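Local coordinates for putative O-Methyltransferase (Corynebacterium glutamicum, PDB 3DR5), which is a putative O-methyltransferase, probably transferring the methyl group of S-adenosyl-L-methionine to a hydroxyl of a substrate that is not known, at residues A[20-25]-A[71-76]; A[117-122]-A[143-148]; A[50-55]-A[129-134]; A[165-170]-A[203-208]. One frame throughout, in Å; residues are numbered along the deposited sequence.

Interaction 1: A[20-25]-A[71-76]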
loop_
_atom_site.group_PDB
_atom_site.type_symbol
_atom_site.label_atom_id
_atom_site.label_comp_id
_atom_site.label_asym_id
_atom_site.label_seq_id
_atom_site.Cartn_x
_atom_site.Cartn_y
_atom_site.Cartn_z
ATOM N N ALA A 20 15.281 8.258 15.140
ATOM C CA ALA A 20 15.891 7.718 16.355
ATOM C C ALA A 20 14.997 6.725 17.078
ATOM O O ALA A 20 15.429 5.620 17.417
ATOM C CB ALA A 20 16.282 8.860 17.299
ATOM N N ALA A 21 13.751 7.118 17.309
ATOM C CA ALA A 21 12.807 6.248 17.988
ATOM C C ALA A 21 12.626 4.951 17.197
ATOM O O ALA A 21 12.533 3.873 17.779
ATOM C CB ALA A 21 11.461 6.965 18.161
ATOM N N VAL A 22 12.583 5.053 15.869
ATOM C CA VAL A 22 12.412 3.876 15.019
ATOM C C VAL A 22 13.657 2.996 15.018
ATOM O O VAL A 22 13.561 1.769 15.086
ATOM C CB VAL A 22 12.079 4.274 13.555
ATOM C CG1 VAL A 22 12.192 3.043 12.639
ATOM C CG2 VAL A 22 10.676 4.869 13.479
ATOM N N ALA A 23 14.828 3.621 14.937
ATOM C CA ALA A 23 16.081 2.874 14.933
ATOM C C ALA A 23 16.239 2.132 16.266
ATOM O O ALA A 23 16.724 1.008 16.304
ATOM C CB ALA A 23 17.259 3.822 14.712
ATOM N N ARG A 24 15.829 2.772 17.356
ATOM C CA ARG A 24 15.925 2.169 18.677
ATOM C C ARG A 24 15.019 0.931 18.738
ATOM O O ARG A 24 15.433 -0.131 19.221
ATOM C CB ARG A 24 15.525 3.209 19.739
ATOM C CG ARG A 24 15.421 2.688 21.158
ATOM C CD ARG A 24 16.717 2.058 21.642
ATOM N NE ARG A 24 16.874 2.239 23.083
ATOM C CZ ARG A 24 17.426 1.345 23.892
ATOM N NH1 ARG A 24 17.874 0.199 23.399
ATOM N NH2 ARG A 24 17.521 1.593 25.191
ATOM N N ALA A 25 13.791 1.066 18.239
ATOM C CA ALA A 25 12.845 -0.045 18.235
ATOM C C ALA A 25 13.332 -1.206 17.362
ATOM O O ALA A 25 13.059 -2.374 17.664
ATOM C CB ALA A 25 11.472 0.439 17.764
ATOM N N GLY A 71 4.225 -0.298 15.682
ATOM C CA GLY A 71 3.381 0.772 16.184
ATOM C C GLY A 71 3.849 2.170 15.856
ATOM O O GLY A 71 3.036 3.078 15.661
ATOM N N LEU A 72 5.164 2.351 15.827
ATOM C CA LEU A 72 5.742 3.650 15.523
ATOM C C LEU A 72 5.448 4.035 14.072
ATOM O O LEU A 72 5.207 5.206 13.768
ATOM C CB LEU A 72 7.258 3.641 15.786
ATOM C CG LEU A 72 7.657 3.694 17.274
ATOM C CD1 LEU A 72 9.168 3.508 17.414
ATOM C CD2 LEU A 72 7.241 5.037 17.882
ATOM N N TYR A 73 5.478 3.056 13.174
ATOM C CA TYR A 73 5.198 3.318 11.760
ATOM C C TYR A 73 3.729 3.674 11.584
ATOM O O TYR A 73 3.382 4.562 10.824
ATOM C CB TYR A 73 5.515 2.087 10.923
ATOM C CG TYR A 73 6.980 1.889 10.673
ATOM C CD1 TYR A 73 7.687 2.769 9.848
ATOM C CD2 TYR A 73 7.655 0.800 11.222
ATOM C CE1 TYR A 73 9.031 2.563 9.572
ATOM C CE2 TYR A 73 9.003 0.582 10.954
ATOM C CZ TYR A 73 9.680 1.459 10.129
ATOM O OH TYR A 73 10.995 1.219 9.830
ATOM N N ILE A 74 2.874 2.964 12.306
ATOM C CA ILE A 74 1.441 3.188 12.253
ATOM C C ILE A 74 1.073 4.538 12.870
ATOM O O ILE A 74 0.294 5.292 12.291
ATOM C CB ILE A 74 0.686 2.027 12.972
ATOM C CG1 ILE A 74 0.808 0.749 12.137
ATOM C CG2 ILE A 74 -0.776 2.393 13.197
ATOM C CD1 ILE A 74 0.058 -0.448 12.713
ATOM N N LEU A 75 1.641 4.846 14.038
ATOM C CA LEU A 75 1.364 6.111 14.718
ATOM C C LEU A 75 1.760 7.325 13.882
ATOM O O LEU A 75 1.153 8.388 13.997
ATOM C CB LEU A 75 2.059 6.137 16.093
ATOM C CG LEU A 75 1.376 5.231 17.128
ATOM C CD1 LEU A 75 2.270 5.056 18.361
ATOM C CD2 LEU A 75 0.024 5.836 17.512
ATOM N N ASN A 76 2.769 7.163 13.034
ATOM C CA ASN A 76 3.206 8.251 12.159
ATOM C C ASN A 76 2.070 8.727 11.252
ATOM O O ASN A 76 1.919 9.928 11.023
ATOM C CB ASN A 76 4.373 7.792 11.285
ATOM C CG ASN A 76 5.720 7.981 11.954
ATOM O OD1 ASN A 76 6.708 7.321 11.600
ATOM N ND2 ASN A 76 5.774 8.893 12.913
#
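Leu-72 reaches into the face that helix 20-25 offers through Ala-21, Val-22 and Ala-25, and its CD1 methyl does most of the touching. That methyl lies 3.4 Å from the backbone O of Ala-21 and 3.9 Å from Ala-25 CB, so it sits between two alanines one helical turn apart. CG is anti to the carbonyl carbon, and the second torsion (chi2 173°) carries CD1 on toward the other helix. The alanines suit their places because a lone CB lets a branched leucine tip come right up to the backbone. Val-22 works with both branches. CG2, beside its own backbone N, is 4.3 Å from Leu-72 CB, while CG1, anti to that N (chi1 168°), meets the phenol end of Tyr-73 at 3.6 Å from OH. Valine and tyrosine cross at about a right angle. Tyr-73 OH is tied by hydrogen bonds to Glu-39 and Arg-26, which should steady the ring end. The segment axes come within 10.4 Å and run nearly antiparallel, at 155°. Helix 20-31 packs on helix 67-77, which follows strand 59-63, and helix 91-103 flanks the pair, Leu-100 touching Ala-25 and Phe-101 touching Leu-72.

Interaction 2: A[117-122]-A[143-148]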
loop_
_atom_site.group_PDB
_atom_site.type_symbol
_atom_site.label_atom_id
_atom_site.label_comp_id
_atom_site.label_asym_id
_atom_site.label_seq_id
_atom_site.Cartn_x
_atom_site.Cartn_y
_atom_site.Cartn_z
ATOM N N ARG A 117 -3.412 -13.272 24.567
ATOM C CA ARG A 117 -3.130 -14.023 23.370
ATOM C C ARG A 117 -4.135 -13.368 22.413
ATOM O O ARG A 117 -5.313 -13.159 22.751
ATOM C CB ARG A 117 -3.438 -15.511 23.578
ATOM C CG ARG A 117 -2.704 -16.063 24.779
ATOM C CD ARG A 117 -3.195 -17.440 25.150
ATOM N NE ARG A 117 -2.985 -18.398 24.067
ATOM C CZ ARG A 117 -3.147 -19.713 24.188
ATOM N NH1 ARG A 117 -3.521 -20.234 25.350
ATOM N NH2 ARG A 117 -2.932 -20.506 23.147
ATOM N N PRO A 118 -3.686 -13.015 21.208
ATOM C CA PRO A 118 -4.519 -12.371 20.182
ATOM C C PRO A 118 -5.917 -12.946 20.009
ATOM O O PRO A 118 -6.918 -12.235 20.126
ATOM C CB PRO A 118 -3.705 -12.552 18.904
ATOM C CG PRO A 118 -2.308 -12.596 19.368
ATOM C CD PRO A 118 -2.354 -13.349 20.671
ATOM N N LEU A 119 -5.974 -14.245 19.724
ATOM C CA LEU A 119 -7.234 -14.897 19.469
ATOM C C LEU A 119 -8.186 -15.025 20.642
ATOM O O LEU A 119 -9.365 -15.334 20.464
ATOM C CB LEU A 119 -6.969 -16.254 18.804
ATOM C CG LEU A 119 -6.214 -16.173 17.462
ATOM C CD1 LEU A 119 -5.920 -17.582 16.963
ATOM C CD2 LEU A 119 -7.037 -15.402 16.431
ATOM N N ASP A 120 -7.677 -14.772 21.836
ATOM C CA ASP A 120 -8.509 -14.837 23.024
ATOM C C ASP A 120 -9.208 -13.502 23.269
ATOM O O ASP A 120 -10.390 -13.468 23.580
ATOM C CB ASP A 120 -7.663 -15.185 24.253
ATOM C CG ASP A 120 -7.374 -16.670 24.374
ATOM O OD1 ASP A 120 -6.261 -17.037 24.812
ATOM O OD2 ASP A 120 -8.267 -17.473 24.049
ATOM N N VAL A 121 -8.475 -12.403 23.099
ATOM C CA VAL A 121 -9.004 -11.071 23.376
ATOM C C VAL A 121 -9.738 -10.335 22.257
ATOM O O VAL A 121 -10.467 -9.374 22.519
ATOM C CB VAL A 121 -7.876 -10.176 23.912
ATOM C CG1 VAL A 121 -6.961 -9.755 22.770
ATOM C CG2 VAL A 121 -8.443 -8.973 24.637
HETATM N N MSE A 122 -9.544 -10.772 21.021
HETATM C CA MSE A 122 -10.213 -10.135 19.904
HETATM C C MSE A 122 -11.712 -10.370 20.037
HETATM O O MSE A 122 -12.528 -9.648 19.463
HETATM C CB MSE A 122 -9.669 -10.684 18.583
HETATM C CG MSE A 122 -8.473 -9.880 18.087
HETATM SE SE MSE A 122 -7.424 -10.859 16.811
HETATM C CE MSE A 122 -5.703 -10.656 17.625
ATOM N N LYS A 143 -5.595 -18.132 9.435
ATOM C CA LYS A 143 -7.010 -18.265 9.167
ATOM C C LYS A 143 -7.823 -17.754 10.353
ATOM O O LYS A 143 -8.775 -16.984 10.193
ATOM C CB LYS A 143 -7.353 -19.736 8.928
ATOM C CG LYS A 143 -8.289 -19.985 7.752
ATOM C CD LYS A 143 -9.412 -20.960 8.094
ATOM C CE LYS A 143 -10.710 -20.216 8.406
ATOM N NZ LYS A 143 -11.858 -21.129 8.670
ATOM N N ALA A 144 -7.445 -18.187 11.549
ATOM C CA ALA A 144 -8.150 -17.786 12.759
ATOM C C ALA A 144 -8.046 -16.279 12.959
ATOM O O ALA A 144 -8.994 -15.638 13.416
ATOM C CB ALA A 144 -7.583 -18.531 13.973
ATOM N N LEU A 145 -6.896 -15.711 12.606
ATOM C CA LEU A 145 -6.708 -14.279 12.761
ATOM C C LEU A 145 -7.638 -13.524 11.797
ATOM O O LEU A 145 -8.202 -12.487 12.158
ATOM C CB LEU A 145 -5.232 -13.891 12.529
ATOM C CG LEU A 145 -4.916 -12.419 12.833
ATOM C CD1 LEU A 145 -5.239 -12.120 14.306
ATOM C CD2 LEU A 145 -3.448 -12.116 12.526
ATOM N N VAL A 146 -7.801 -14.046 10.580
ATOM C CA VAL A 146 -8.670 -13.428 9.572
ATOM C C VAL A 146 -10.123 -13.439 10.045
ATOM O O VAL A 146 -10.843 -12.449 9.926
ATOM C CB VAL A 146 -8.599 -14.190 8.233
ATOM C CG1 VAL A 146 -9.526 -13.554 7.221
ATOM C CG2 VAL A 146 -7.170 -14.205 7.715
ATOM N N ASP A 147 -10.548 -14.583 10.574
ATOM C CA ASP A 147 -11.911 -14.740 11.069
ATOM C C ASP A 147 -12.137 -13.847 12.274
ATOM O O ASP A 147 -13.227 -13.318 12.469
ATOM C CB ASP A 147 -12.178 -16.197 11.457
ATOM C CG ASP A 147 -12.089 -17.134 10.274
ATOM O OD1 ASP A 147 -12.542 -16.742 9.176
ATOM O OD2 ASP A 147 -11.576 -18.260 10.439
ATOM N N ALA A 148 -11.096 -13.678 13.084
ATOM C CA ALA A 148 -11.186 -12.837 14.274
ATOM C C ALA A 148 -11.143 -11.356 13.921
ATOM O O ALA A 148 -11.901 -10.553 14.460
ATOM C CB ALA A 148 -10.049 -13.174 15.243
HETATM O O HOH W 1 -13.501 -10.953 16.543
#
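Leu-119 lays its CD2 methyl over one face of the flat peptide group joining Ala-144 to Leu-145, 3.6 Å from Ala-144 O and 3.8 Å from Leu-145 N. No aromatic ring takes part, so this peptide is the planar surface of the contact. The other leucine branch, CD1, comes down beside it on Ala-144 CB at 3.6 Å. Alanines at 144 and 148, one turn apart, keep this side of the helix low enough for the leucine to reach its backbone. Met-122, present as selenomethionine, brings the second large side chain. Its SE lies 3.6 Å from Leu-145 CD1 and 3.8 Å from Ala-148 CB, and a bend at chi3 (-128°) places CE on Leu-145 CD1 too. Long and unbranched, the methionine chain can bend to follow both, selenium standing in for sulfur. Leu-145 has CG anti to its backbone N (chi1 -173°), and beyond it CD1 meets SE and CE. A water bridges the two backbones, donating to Ala-148 O (2.7 Å) and weakly to Met-122 O. Helix 118-121 follows strand 111-114 and helix 142-152 follows strand 130-135; the two pack side by side over the sheet, where Met-122 and Leu-145 both touch Ile-63 of strand 59-63.

Interaction 3: A[50-55]-A[129-134]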
loop_
_atom_site.group_PDB
_atom_site.type_symbol
_atom_site.label_atom_id
_atom_site.label_comp_id
_atom_site.label_asym_id
_atom_site.label_seq_id
_atom_site.Cartn_x
_atom_site.Cartn_y
_atom_site.Cartn_z
ATOM N N ALA A 50 -2.242 6.214 7.258
ATOM C CA ALA A 50 -2.537 7.574 6.811
ATOM C C ALA A 50 -3.714 7.637 5.838
ATOM O O ALA A 50 -4.496 8.583 5.872
ATOM C CB ALA A 50 -1.304 8.188 6.162
ATOM N N THR A 51 -3.846 6.636 4.975
ATOM C CA THR A 51 -4.929 6.629 4.005
ATOM C C THR A 51 -6.259 6.108 4.570
ATOM O O THR A 51 -7.315 6.633 4.201
ATOM C CB THR A 51 -4.534 5.831 2.723
ATOM O OG1 THR A 51 -4.364 4.435 3.029
ATOM C CG2 THR A 51 -3.218 6.384 2.158
ATOM N N THR A 52 -6.220 5.103 5.452
ATOM C CA THR A 52 -7.459 4.577 6.022
ATOM C C THR A 52 -8.188 5.665 6.806
ATOM O O THR A 52 -7.581 6.621 7.298
ATOM C CB THR A 52 -7.219 3.318 6.899
ATOM O OG1 THR A 52 -6.212 3.581 7.882
ATOM C CG2 THR A 52 -6.799 2.152 6.012
ATOM N N ASN A 53 -9.498 5.506 6.939
ATOM C CA ASN A 53 -10.337 6.524 7.568
ATOM C C ASN A 53 -10.474 6.559 9.081
ATOM O O ASN A 53 -11.118 5.693 9.668
ATOM C CB ASN A 53 -11.723 6.466 6.911
ATOM C CG ASN A 53 -12.530 7.740 7.116
ATOM O OD1 ASN A 53 -12.123 8.630 7.862
ATOM N ND2 ASN A 53 -13.691 7.824 6.460
ATOM N N GLY A 54 -9.882 7.585 9.693
ATOM C CA GLY A 54 -9.945 7.729 11.136
ATOM C C GLY A 54 -11.325 8.105 11.641
ATOM O O GLY A 54 -11.650 7.871 12.812
ATOM N N ASN A 55 -12.140 8.688 10.759
ATOM C CA ASN A 55 -13.500 9.098 11.110
ATOM C C ASN A 55 -14.399 7.911 11.454
ATOM O O ASN A 55 -14.673 7.058 10.606
ATOM C CB ASN A 55 -14.131 9.892 9.957
ATOM C CG ASN A 55 -13.500 11.270 9.775
ATOM O OD1 ASN A 55 -12.664 11.481 8.893
ATOM N ND2 ASN A 55 -13.894 12.214 10.625
ATOM N N SER A 129 -15.084 -1.412 14.185
ATOM C CA SER A 129 -14.526 -0.227 14.821
ATOM C C SER A 129 -13.087 0.101 14.452
ATOM O O SER A 129 -12.569 1.144 14.845
ATOM C CB SER A 129 -14.605 -0.374 16.336
ATOM O OG SER A 129 -15.840 0.063 16.857
ATOM N N TYR A 130 -12.443 -0.768 13.686
ATOM C CA TYR A 130 -11.052 -0.556 13.346
ATOM C C TYR A 130 -10.788 -0.366 11.863
ATOM O O TYR A 130 -11.363 -1.052 11.023
ATOM C CB TYR A 130 -10.236 -1.724 13.911
ATOM C CG TYR A 130 -10.313 -1.812 15.426
ATOM C CD1 TYR A 130 -9.462 -1.050 16.230
ATOM C CD2 TYR A 130 -11.304 -2.574 16.052
ATOM C CE1 TYR A 130 -9.584 -1.049 17.621
ATOM C CE2 TYR A 130 -11.438 -2.582 17.440
ATOM C CZ TYR A 130 -10.575 -1.807 18.219
ATOM O OH TYR A 130 -10.700 -1.810 19.592
ATOM N N GLN A 131 -9.894 0.570 11.562
ATOM C CA GLN A 131 -9.526 0.901 10.190
ATOM C C GLN A 131 -8.281 0.158 9.701
ATOM O O GLN A 131 -8.012 0.105 8.497
ATOM C CB GLN A 131 -9.267 2.402 10.080
ATOM C CG GLN A 131 -7.939 2.814 10.737
ATOM C CD GLN A 131 -7.822 4.307 11.000
ATOM O OE1 GLN A 131 -7.199 5.038 10.232
ATOM N NE2 GLN A 131 -8.435 4.765 12.081
ATOM N N LEU A 132 -7.519 -0.412 10.626
ATOM C CA LEU A 132 -6.290 -1.101 10.247
ATOM C C LEU A 132 -5.864 -2.124 11.291
ATOM O O LEU A 132 -5.837 -1.839 12.490
ATOM C CB LEU A 132 -5.161 -0.073 10.040
ATOM C CG LEU A 132 -3.724 -0.564 9.786
ATOM C CD1 LEU A 132 -3.640 -1.219 8.410
ATOM C CD2 LEU A 132 -2.739 0.603 9.877
ATOM N N VAL A 133 -5.536 -3.324 10.829
ATOM C CA VAL A 133 -5.081 -4.373 11.715
ATOM C C VAL A 133 -3.842 -5.029 11.106
ATOM O O VAL A 133 -3.862 -5.508 9.971
ATOM C CB VAL A 133 -6.186 -5.439 11.952
ATOM C CG1 VAL A 133 -5.663 -6.551 12.868
ATOM C CG2 VAL A 133 -7.416 -4.777 12.572
ATOM N N PHE A 134 -2.754 -5.020 11.863
ATOM C CA PHE A 134 -1.510 -5.637 11.439
ATOM C C PHE A 134 -1.328 -6.887 12.289
ATOM O O PHE A 134 -1.430 -6.848 13.525
ATOM C CB PHE A 134 -0.306 -4.712 11.667
ATOM C CG PHE A 134 1.015 -5.392 11.438
ATOM C CD1 PHE A 134 1.555 -5.487 10.160
ATOM C CD2 PHE A 134 1.701 -5.971 12.505
ATOM C CE1 PHE A 134 2.762 -6.169 9.944
ATOM C CE2 PHE A 134 2.903 -6.656 12.304
ATOM C CZ PHE A 134 3.439 -6.750 11.020
#
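Gln-131 stands against the turn that follows helix 39-51 and touches it at every step of its side chain. CB lies 3.8 Å from Asn-53 O and almost as close to Thr-52 CB. CG is held in the crowded position between backbone N and carbonyl carbon (chi1 73°), which sets it 3.4 Å from Thr-52 OG1. Beyond CG the chain is extended, and CD passes OG1 at 3.6 Å. At the tip, one amide atom is modelled as OE1 at 2.9 Å from Thr-52 OG1, and the other as NE2 at 3.5 Å from Gly-54 CA. The amide is probably turned over in the model, so which of the two is nitrogen remains open. Thr-52 also brings its CG2 methyl to 3.4 Å from Gln-131 O. Next along the turn, Asn-53 OD1 accepts from Asn-55 N in an Asx turn, and Asn-53 packs on Asn-53 of the second subunit. Since Thr-52 OG1 gives its proton to Leu-48 O, the hydroxyl can act toward the glutamine tip as an acceptor, which would suit an amide N-H if the group is indeed turned over, although its orientation is not settled.

Interaction 4: A[165-170]-A[203-208]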
loop_
_atom_site.group_PDB
_atom_site.type_symbol
_atom_site.label_atom_id
_atom_site.label_comp_id
_atom_site.label_asym_id
_atom_site.label_seq_id
_atom_site.Cartn_x
_atom_site.Cartn_y
_atom_site.Cartn_z
ATOM N N LEU A 165 3.082 -15.489 2.970
ATOM C CA LEU A 165 3.293 -16.241 1.745
ATOM C C LEU A 165 4.523 -17.136 1.793
ATOM O O LEU A 165 4.794 -17.887 0.855
ATOM C CB LEU A 165 3.409 -15.270 0.570
ATOM C CG LEU A 165 2.189 -14.404 0.241
ATOM C CD1 LEU A 165 2.591 -13.239 -0.654
ATOM C CD2 LEU A 165 1.131 -15.256 -0.441
ATOM N N LEU A 166 5.258 -17.049 2.894
ATOM C CA LEU A 166 6.471 -17.829 3.089
ATOM C C LEU A 166 7.393 -17.827 1.874
ATOM O O LEU A 166 7.778 -18.883 1.363
ATOM C CB LEU A 166 6.119 -19.268 3.504
ATOM C CG LEU A 166 5.437 -19.389 4.878
ATOM C CD1 LEU A 166 5.144 -20.847 5.204
ATOM C CD2 LEU A 166 6.341 -18.784 5.938
ATOM N N ASP A 167 7.728 -16.624 1.411
ATOM C CA ASP A 167 8.638 -16.450 0.287
ATOM C C ASP A 167 8.211 -17.146 -1.003
ATOM O O ASP A 167 9.032 -17.369 -1.897
ATOM C CB ASP A 167 10.029 -16.935 0.696
ATOM C CG ASP A 167 10.714 -15.994 1.675
ATOM O OD1 ASP A 167 10.816 -14.794 1.356
ATOM O OD2 ASP A 167 11.162 -16.451 2.749
ATOM N N GLY A 168 6.927 -17.481 -1.091
ATOM C CA GLY A 168 6.415 -18.163 -2.261
ATOM C C GLY A 168 6.492 -19.670 -2.071
ATOM O O GLY A 168 5.979 -20.440 -2.882
ATOM N N THR A 169 7.147 -20.089 -0.992
ATOM C CA THR A 169 7.313 -21.504 -0.654
ATOM C C THR A 169 6.086 -22.341 -0.987
ATOM O O THR A 169 6.217 -23.486 -1.429
ATOM C CB THR A 169 7.628 -21.677 0.858
ATOM O OG1 THR A 169 9.029 -21.483 1.089
ATOM C CG2 THR A 169 7.208 -23.053 1.361
ATOM N N ILE A 170 4.898 -21.775 -0.776
ATOM C CA ILE A 170 3.667 -22.514 -1.033
ATOM C C ILE A 170 3.486 -22.906 -2.502
ATOM O O ILE A 170 4.228 -22.451 -3.367
ATOM C CB ILE A 170 2.423 -21.761 -0.457
ATOM C CG1 ILE A 170 2.372 -20.327 -0.959
ATOM C CG2 ILE A 170 2.499 -21.770 1.078
ATOM C CD1 ILE A 170 1.288 -19.502 -0.294
ATOM N N LEU A 203 6.995 -7.944 -0.097
ATOM C CA LEU A 203 7.622 -7.339 1.078
ATOM C C LEU A 203 7.810 -8.417 2.146
ATOM O O LEU A 203 6.932 -9.251 2.351
ATOM C CB LEU A 203 6.748 -6.195 1.613
ATOM C CG LEU A 203 6.735 -4.906 0.793
ATOM C CD1 LEU A 203 5.477 -4.111 1.144
ATOM C CD2 LEU A 203 8.010 -4.104 1.070
ATOM N N GLY A 204 8.957 -8.390 2.820
ATOM C CA GLY A 204 9.251 -9.403 3.818
ATOM C C GLY A 204 9.200 -10.758 3.121
ATOM O O GLY A 204 9.740 -10.928 2.022
ATOM N N ALA A 205 8.554 -11.736 3.749
ATOM C CA ALA A 205 8.426 -13.067 3.151
ATOM C C ALA A 205 7.120 -13.169 2.347
ATOM O O ALA A 205 6.640 -14.269 2.063
ATOM C CB ALA A 205 8.460 -14.146 4.247
ATOM N N GLY A 206 6.544 -12.025 1.983
ATOM C CA GLY A 206 5.302 -12.028 1.225
ATOM C C GLY A 206 4.151 -11.534 2.081
ATOM O O GLY A 206 3.657 -12.247 2.944
ATOM N N LEU A 207 3.711 -10.311 1.809
ATOM C CA LEU A 207 2.655 -9.664 2.567
ATOM C C LEU A 207 1.279 -9.805 1.961
ATOM O O LEU A 207 1.103 -9.616 0.767
ATOM C CB LEU A 207 3.010 -8.182 2.706
ATOM C CG LEU A 207 2.161 -7.234 3.555
ATOM C CD1 LEU A 207 2.475 -7.470 5.030
ATOM C CD2 LEU A 207 2.460 -5.787 3.185
ATOM N N THR A 208 0.298 -10.150 2.784
ATOM C CA THR A 208 -1.063 -10.234 2.287
ATOM C C THR A 208 -1.881 -9.165 2.997
ATOM O O THR A 208 -1.990 -9.162 4.232
ATOM C CB THR A 208 -1.737 -11.598 2.559
ATOM O OG1 THR A 208 -0.977 -12.644 1.945
ATOM C CG2 THR A 208 -3.146 -11.612 1.965
#
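Ala-205 and Gly-206 grip the backbone of 165-167 through two hydrogen bonds. Asp-167 N gives its proton to Ala-205 O at 2.7 Å, fairly straight at 161°, while Leu-165 N bonds to Gly-206 O at 3.3 Å and is more bent, at 140°. Around these bonds the side chains close in. Leu-165 CD1 comes to 3.5 Å from Gly-206 CA, and its CG lies 4.0 Å from Thr-208 OG1, the two side chains crossing at about a right angle. Gly-206 suits the place because a CB there would point straight at Leu-165. The carboxylate of Asp-167 swings over Ala-205, with OD1 3.5 Å from Ala-205 CA; chi1 -72° sets CG anti to the carbonyl carbon.

The next shell fixes the shape of both segments. Residues 203-206 form a type II' turn, closed by Gly-206 N to Leu-203 O at 2.8 Å, and Gly-204 adopts the positive phi that favours glycine in such a turn. Asp-163 OD1 holds Ala-205 N. On the other side Gly-168 N returns to Leu-165 O at 2.9 Å, while Leu-166 and Asp-167 both take left-handed backbone angles. Leu-165 further packs on Leu-8 of the second subunit. Main-chain N-H and C=O groups carry the join, so it depends on backbone shape, set by the glycines and the left-handed residues, rather than on side-chain polarity.

How the interactions relate
Along the chain, interactions 1 and 3 interlock, as do 2 and 3, whereas interaction 4 follows all of them. Their shared framework is a seven-stranded sheet of order 3-2-1-4-5-7-6 with one antiparallel strand, the Rossmann-like fold of class I methyltransferases. Interaction 3 is linked directly to interaction 1, Ile-74 CD1 meeting Leu-132 CD2 at 4.1 Å, although their centres lie about 18 Å apart. Interactions 1 and 2, about 25 Å apart between centres, lie on opposite sides of the chain's centre. Interactions 3 and 4, about 24 Å apart, both reach the sheet and touch the second subunit, so both lie where the sheet's surroundings meet the dimer partner.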